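Local atomic coordinates of glucuronoarabinoxylan endo-1,4-beta-xylanase (Clostridium papyrosolvens, PDB entry 4FMV), a protein that probably hydrolyses internal beta-1,4 linkages of xylan as a family 30 endoxylanase, this chain being the catalytic part of a longer protein that also carries carbohydrate-binding and dockerin modules. Residues Ala305-Asn308 against Thr309-Val313; Tyr351-Ser355 against Ser356-Ala360. All coordinates share one frame; numbering follows the deposited sequence.

Overall arrangement
Contacts 1 and 2 follow one another along the chain and lie in the beta-rich domain beside the (beta/alpha)8 barrel, an arrangement characteristic of glycoside hydrolase family 30. Their centres are about 19 Å apart and their nearest atoms about 11 Å, so they do not touch; strands 321-328 and 380-387 bridge strand 311-318 of contact 1 to strand 347-353 of contact 2. Contact 1 folds the loop after strand 299-303 back onto the start of the next strand, whereas contact 2 is the turn between two antiparallel neighbours, packed against helix 282-291. Their centres lie about 23 and 22 Å from that of the chain, and both are structural contacts of this side domain.

Contact 1 (Ala305-Asn308 against Thr309-Val313); sequences ATPN and TNVYV
Ala305 and Val313 meet through the backbone: Val313 N donates to Ala305 O at 2.8 Å, in a bond with an angle of 159° at the hydrogen. The second backbone bond, 3.1 Å from Val311 N to Asn308 O, closes a type II beta turn over Thr309 and Asn310, with Asn310 supplying the positive phi (64°) that the third position of such a turn needs. The Asn308 side chain adds a weak bond in which its OD1 accepts from the next amide, Thr309 N. CA-H...O contacts supplement these bonds, among them Tyr312 CA 3.3 Å from Ala305 O and Thr306 CA 3.4 Å from Val311 O. The apolar part centres on Pro307, whose CG meets Val311 CG1 at 3.6 Å and Val313 CG2 at 4.1 Å. With Val311 CG1 anti to its own nitrogen (chi1 176°), that branch is the one that meets the proline, while CG2 meets Asn308 CB. Thr306 CG2 approaches the Tyr312 ring obliquely, 3.9 Å from CD1. Pro307 and Val311 also touch Gln336 of strand 334-341, and Val313 packs on Ile324 and Ala326 of strand 321-328, which also pairs with Tyr312 through Ile327. Lys248 of helix 240-255 makes a cation-pi contact with the Tyr312 ring.

Contact 2 (Tyr351-Ser355 against Ser356-Ala360); sequences YVTDS and SRNMA
A first torsion of 75° tucks the Asp354 carboxylate between its own backbone N and carbonyl carbon, and a bend at chi3 (-66°) folds Arg357 round to meet it. The guanidinium grips side-on: NH2 reaches OD2 of Asp354 at 2.8 Å, and NE reaches OD1 at 3.3 Å. Both carboxylate oxygens lie near the guanidinium plane but are approached from above their own, the two planes standing 51° apart. Val352 CG1 lies 3.5 Å above one face of the guanidinium, toward its rim. A water links Asp354 OD2 to Ser356 OG, and Ser356 N adds a weak bond to Asp354 OD1. Thr353 OG1 accepts a 2.8 Å bond from Met359 N and is also hydrogen-bonded to Gln289 of helix 282-291, while Met359 CE comes within 4.1 Å of Tyr351 CB. Lys282 of the same helix bonds Asp354 O and Asn358 OD1. Reciprocal backbone bonds join Asp354 with Arg357 across the turn, and Val352 with Ala360. Met359 and Ala360 together face Val352, with positive phi at Met359: a G1 beta bulge in the hairpin joining strands 347-353 and 360-366.

Contact 1 (Ala305-Asn308 against Thr309-Val313)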
ATOM      1  N   ALA A 305       7.098 -11.896 -17.285  1.00 16.44           N
ATOM      2  CA  ALA A 305       6.006 -11.025 -16.822  1.00 17.42           C
ATOM      3  C   ALA A 305       4.752 -10.962 -17.698  1.00 18.45           C
ATOM      4  O   ALA A 305       3.623 -10.754 -17.200  1.00 16.44           O
ATOM      5  CB  ALA A 305       6.529  -9.620 -16.505  1.00 16.78           C
ATOM      6  N   THR A 306       4.955 -11.115 -19.004  1.00 16.80           N
ATOM      7  CA  THR A 306       3.859 -11.051 -19.975  1.00 18.35           C
ATOM      8  C   THR A 306       4.041 -12.175 -20.982  1.00 20.08           C
ATOM      9  O   THR A 306       4.486 -11.928 -22.110  1.00 21.56           O
ATOM     10  CB  THR A 306       3.881  -9.714 -20.744  1.00 19.78           C
ATOM     11  OG1 THR A 306       5.133  -9.595 -21.445  1.00 23.20           O
ATOM     12  CG2 THR A 306       3.763  -8.561 -19.808  1.00 16.37           C
ATOM     13  N   PRO A 307       3.742 -13.426 -20.571  1.00 20.01           N
ATOM     14  CA  PRO A 307       3.998 -14.618 -21.396  1.00 20.73           C
ATOM     15  C   PRO A 307       3.090 -14.727 -22.616  1.00 20.36           C
ATOM     16  O   PRO A 307       3.396 -15.462 -23.553  1.00 21.50           O
ATOM     17  CB  PRO A 307       3.708 -15.776 -20.439  1.00 19.43           C
ATOM     18  CG  PRO A 307       2.735 -15.215 -19.469  1.00 17.52           C
ATOM     19  CD  PRO A 307       3.137 -13.778 -19.273  1.00 19.04           C
ATOM     20  N   ASN A 308       1.971 -14.016 -22.585  1.00 18.26           N
ATOM     21  CA  ASN A 308       0.987 -14.103 -23.647  1.00 18.62           C
ATOM     22  C   ASN A 308       0.178 -12.833 -23.648  1.00 15.47           C
ATOM     23  O   ASN A 308       0.221 -12.064 -22.690  1.00 16.98           O
ATOM     24  CB  ASN A 308       0.088 -15.318 -23.411  1.00 26.80           C
ATOM     25  CG  ASN A 308      -0.544 -15.855 -24.692  1.00 35.01           C
ATOM     26  OD1 ASN A 308      -0.300 -15.352 -25.792  1.00 35.55           O
ATOM     27  ND2 ASN A 308      -1.357 -16.901 -24.547  1.00 37.20           N
ATOM     28  N   THR A 309      -0.556 -12.584 -24.717  1.00 15.98           N
ATOM     29  CA  THR A 309      -1.458 -11.436 -24.735  1.00 20.05           C
ATOM     30  C   THR A 309      -2.445 -11.454 -23.563  1.00 18.33           C
ATOM     31  O   THR A 309      -3.145 -12.442 -23.339  1.00 20.33           O
ATOM     32  CB  THR A 309      -2.299 -11.419 -26.007  1.00 25.82           C
ATOM     33  OG1 THR A 309      -1.513 -11.884 -27.114  1.00 30.35           O
ATOM     34  CG2 THR A 309      -2.813 -10.004 -26.268  1.00 26.90           C
ATOM     35  N   ASN A 310      -2.519 -10.337 -22.846  1.00 16.25           N
ATOM     36  CA  ASN A 310      -3.446 -10.161 -21.734  1.00 14.47           C
ATOM     37  C   ASN A 310      -3.185 -11.118 -20.571  1.00 14.11           C
ATOM     38  O   ASN A 310      -4.041 -11.316 -19.723  1.00 14.50           O
ATOM     39  CB  ASN A 310      -4.893 -10.305 -22.216  1.00 16.63           C
ATOM     40  CG  ASN A 310      -5.329  -9.167 -23.131  1.00 20.07           C
ATOM     41  OD1 ASN A 310      -4.993  -7.999 -22.906  1.00 20.30           O
ATOM     42  ND2 ASN A 310      -6.100  -9.506 -24.160  1.00 20.66           N
ATOM     43  N   VAL A 311      -1.967 -11.644 -20.487  1.00 12.35           N
ATOM     44  CA  VAL A 311      -1.571 -12.451 -19.338  1.00 13.80           C
ATOM     45  C   VAL A 311      -0.422 -11.752 -18.632  1.00 13.36           C
ATOM     46  O   VAL A 311       0.574 -11.390 -19.251  1.00 11.75           O
ATOM     47  CB  VAL A 311      -1.160 -13.858 -19.749  1.00 12.87           C
ATOM     48  CG1 VAL A 311      -0.649 -14.663 -18.527  1.00 13.71           C
ATOM     49  CG2 VAL A 311      -2.342 -14.562 -20.468  1.00 15.18           C
ATOM     50  N   TYR A 312      -0.572 -11.557 -17.334  1.00 14.53           N
ATOM     51  CA  TYR A 312       0.418 -10.836 -16.539  1.00 11.96           C
ATOM     52  C   TYR A 312       0.806 -11.695 -15.349  1.00 11.92           C
ATOM     53  O   TYR A 312      -0.062 -12.194 -14.635  1.00  9.90           O
ATOM     54  CB  TYR A 312      -0.178  -9.501 -16.091  1.00 12.53           C
ATOM     55  CG  TYR A 312      -0.604  -8.674 -17.279  1.00 14.18           C
ATOM     56  CD1 TYR A 312       0.338  -7.945 -18.007  1.00 16.03           C
ATOM     57  CD2 TYR A 312      -1.933  -8.651 -17.701  1.00 14.27           C
ATOM     58  CE1 TYR A 312      -0.029  -7.211 -19.113  1.00 17.19           C
ATOM     59  CE2 TYR A 312      -2.316  -7.906 -18.795  1.00 14.33           C
ATOM     60  CZ  TYR A 312      -1.356  -7.190 -19.500  1.00 18.61           C
ATOM     61  OH  TYR A 312      -1.712  -6.461 -20.609  1.00 21.22           O
ATOM     62  N   VAL A 313       2.100 -11.893 -15.140  1.00 10.33           N
ATOM     63  CA  VAL A 313       2.537 -12.823 -14.107  1.00 10.73           C
ATOM     64  C   VAL A 313       3.640 -12.238 -13.241  1.00 11.65           C
ATOM     65  O   VAL A 313       4.565 -11.612 -13.750  1.00 14.07           O
ATOM     66  CB  VAL A 313       3.025 -14.175 -14.730  1.00 22.93           C
ATOM     67  CG1 VAL A 313       3.606 -15.099 -13.654  1.00 19.02           C
ATOM     68  CG2 VAL A 313       1.883 -14.864 -15.469  1.00 23.78           C
TER

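Contact 2 (Tyr351-Ser355 against Ser356-Ala360)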
ATOM      1  N   TYR A 351      -5.911 -20.367  -5.946  1.00 16.08           N
ATOM      2  CA  TYR A 351      -7.034 -19.622  -5.410  1.00 15.15           C
ATOM      3  C   TYR A 351      -7.372 -18.626  -6.487  1.00 13.53           C
ATOM      4  O   TYR A 351      -6.456 -17.972  -7.016  1.00 13.80           O
ATOM      5  CB  TYR A 351      -6.625 -18.884  -4.134  1.00 16.62           C
ATOM      6  CG  TYR A 351      -6.163 -19.801  -3.025  1.00 18.92           C
ATOM      7  CD1 TYR A 351      -7.075 -20.354  -2.134  1.00 21.51           C
ATOM      8  CD2 TYR A 351      -4.822 -20.126  -2.881  1.00 19.67           C
ATOM      9  CE1 TYR A 351      -6.667 -21.199  -1.125  1.00 22.37           C
ATOM     10  CE2 TYR A 351      -4.401 -20.977  -1.864  1.00 21.21           C
ATOM     11  CZ  TYR A 351      -5.334 -21.512  -0.997  1.00 21.71           C
ATOM     12  OH  TYR A 351      -4.933 -22.342   0.023  1.00 21.43           O
ATOM     13  N   VAL A 352      -8.660 -18.486  -6.811  1.00 11.58           N
ATOM     14  CA  VAL A 352      -9.028 -17.673  -7.967  1.00 14.60           C
ATOM     15  C   VAL A 352     -10.098 -16.655  -7.650  1.00 13.80           C
ATOM     16  O   VAL A 352     -11.038 -16.947  -6.920  1.00 15.11           O
ATOM     17  CB  VAL A 352      -9.471 -18.553  -9.176  1.00 17.23           C
ATOM     18  CG1 VAL A 352     -10.713 -19.335  -8.838  1.00 17.83           C
ATOM     19  CG2 VAL A 352      -9.714 -17.690 -10.434  1.00 16.84           C
ATOM     20  N   THR A 353      -9.944 -15.453  -8.197  1.00 11.32           N
ATOM     21  CA  THR A 353     -10.988 -14.437  -8.135  1.00 11.03           C
ATOM     22  C   THR A 353     -11.387 -14.037  -9.562  1.00 13.06           C
ATOM     23  O   THR A 353     -10.539 -13.691 -10.389  1.00 10.70           O
ATOM     24  CB  THR A 353     -10.541 -13.203  -7.347  1.00  6.85           C
ATOM     25  OG1 THR A 353     -10.314 -13.552  -5.968  1.00  9.39           O
ATOM     26  CG2 THR A 353     -11.605 -12.106  -7.412  1.00 10.52           C
ATOM     27  N   ASP A 354     -12.677 -14.114  -9.844  1.00 10.35           N
ATOM     28  CA  ASP A 354     -13.233 -13.719 -11.138  1.00 13.26           C
ATOM     29  C   ASP A 354     -14.700 -13.303 -10.923  1.00 15.44           C
ATOM     30  O   ASP A 354     -15.098 -13.034  -9.779  1.00 12.14           O
ATOM     31  CB  ASP A 354     -13.045 -14.803 -12.222  1.00 12.01           C
ATOM     32  CG  ASP A 354     -13.991 -15.973 -12.068  1.00 14.61           C
ATOM     33  OD1 ASP A 354     -14.652 -16.068 -11.017  1.00 15.10           O
ATOM     34  OD2 ASP A 354     -14.063 -16.807 -13.002  1.00 16.09           O
ATOM     35  N   SER A 355     -15.470 -13.165 -12.004  1.00 16.55           N
ATOM     36  CA  SER A 355     -16.854 -12.726 -11.886  1.00 15.05           C
ATOM     37  C   SER A 355     -17.684 -13.548 -10.887  1.00 16.52           C
ATOM     38  O   SER A 355     -18.556 -12.995 -10.234  1.00 19.06           O
ATOM     39  CB  SER A 355     -17.554 -12.682 -13.253  1.00 17.22           C
ATOM     40  OG  SER A 355     -17.781 -13.986 -13.760  1.00 17.16           O
ATOM     41  N   SER A 356     -17.498 -14.867 -10.838  1.00 16.42           N
ATOM     42  CA  SER A 356     -18.231 -15.693  -9.873  1.00 17.23           C
ATOM     43  C   SER A 356     -17.474 -16.135  -8.621  1.00 18.86           C
ATOM     44  O   SER A 356     -18.063 -16.746  -7.721  1.00 18.10           O
ATOM     45  CB  SER A 356     -18.813 -16.931 -10.562  1.00 18.48           C
ATOM     46  OG  SER A 356     -17.772 -17.822 -10.920  1.00 20.27           O
ATOM     47  N   ARG A 357     -16.186 -15.831  -8.533  1.00 14.59           N
ATOM     48  CA  ARG A 357     -15.409 -16.415  -7.450  1.00 13.41           C
ATOM     49  C   ARG A 357     -14.622 -15.395  -6.648  1.00 14.03           C
ATOM     50  O   ARG A 357     -14.090 -14.448  -7.210  1.00 13.42           O
ATOM     51  CB  ARG A 357     -14.496 -17.509  -7.980  1.00 13.16           C
ATOM     52  CG  ARG A 357     -15.261 -18.767  -8.281  1.00 19.05           C
ATOM     53  CD  ARG A 357     -14.433 -19.732  -9.087  1.00 23.48           C
ATOM     54  NE  ARG A 357     -14.136 -19.230 -10.423  1.00 22.71           N
ATOM     55  CZ  ARG A 357     -13.542 -19.963 -11.356  1.00 22.17           C
ATOM     56  NH1 ARG A 357     -13.197 -21.212 -11.073  1.00 18.11           N
ATOM     57  NH2 ARG A 357     -13.273 -19.453 -12.552  1.00 20.44           N
ATOM     58  N   ASN A 358     -14.596 -15.576  -5.327  1.00 12.39           N
ATOM     59  CA  ASN A 358     -13.786 -14.733  -4.466  1.00 12.83           C
ATOM     60  C   ASN A 358     -12.690 -15.543  -3.790  1.00 16.28           C
ATOM     61  O   ASN A 358     -12.953 -16.256  -2.829  1.00 16.40           O
ATOM     62  CB  ASN A 358     -14.700 -14.099  -3.423  1.00 12.05           C
ATOM     63  CG  ASN A 358     -15.604 -13.044  -4.035  1.00 15.73           C
ATOM     64  OD1 ASN A 358     -15.163 -12.260  -4.892  1.00 13.15           O
ATOM     65  ND2 ASN A 358     -16.871 -13.011  -3.601  1.00 15.72           N
ATOM     66  N   MET A 359     -11.452 -15.406  -4.255  1.00 14.06           N
ATOM     67  CA  MET A 359     -10.372 -16.210  -3.685  1.00 15.30           C
ATOM     68  C   MET A 359     -10.803 -17.663  -3.455  1.00 17.26           C
ATOM     69  O   MET A 359     -10.437 -18.251  -2.443  1.00 19.91           O
ATOM     70  CB  MET A 359      -9.882 -15.633  -2.358  1.00 16.12           C
ATOM     71  CG  MET A 359      -9.029 -14.393  -2.486  1.00 19.29           C
ATOM     72  SD  MET A 359      -7.817 -14.323  -1.149  1.00 30.47           S
ATOM     73  CE  MET A 359      -7.158 -15.970  -1.244  1.00 58.14           C
ATOM     74  N   ALA A 360     -11.570 -18.245  -4.372  1.00 17.63           N
ATOM     75  CA  ALA A 360     -12.039 -19.623  -4.219  1.00 18.90           C
ATOM     76  C   ALA A 360     -10.917 -20.642  -4.432  1.00 22.52           C
ATOM     77  O   ALA A 360     -10.069 -20.467  -5.306  1.00 19.18           O
ATOM     78  CB  ALA A 360     -13.177 -19.905  -5.185  1.00 19.43           C
TER
HETATM   79  O   HOH W   1     -16.670 -17.752 -13.248  1.00 24.45           O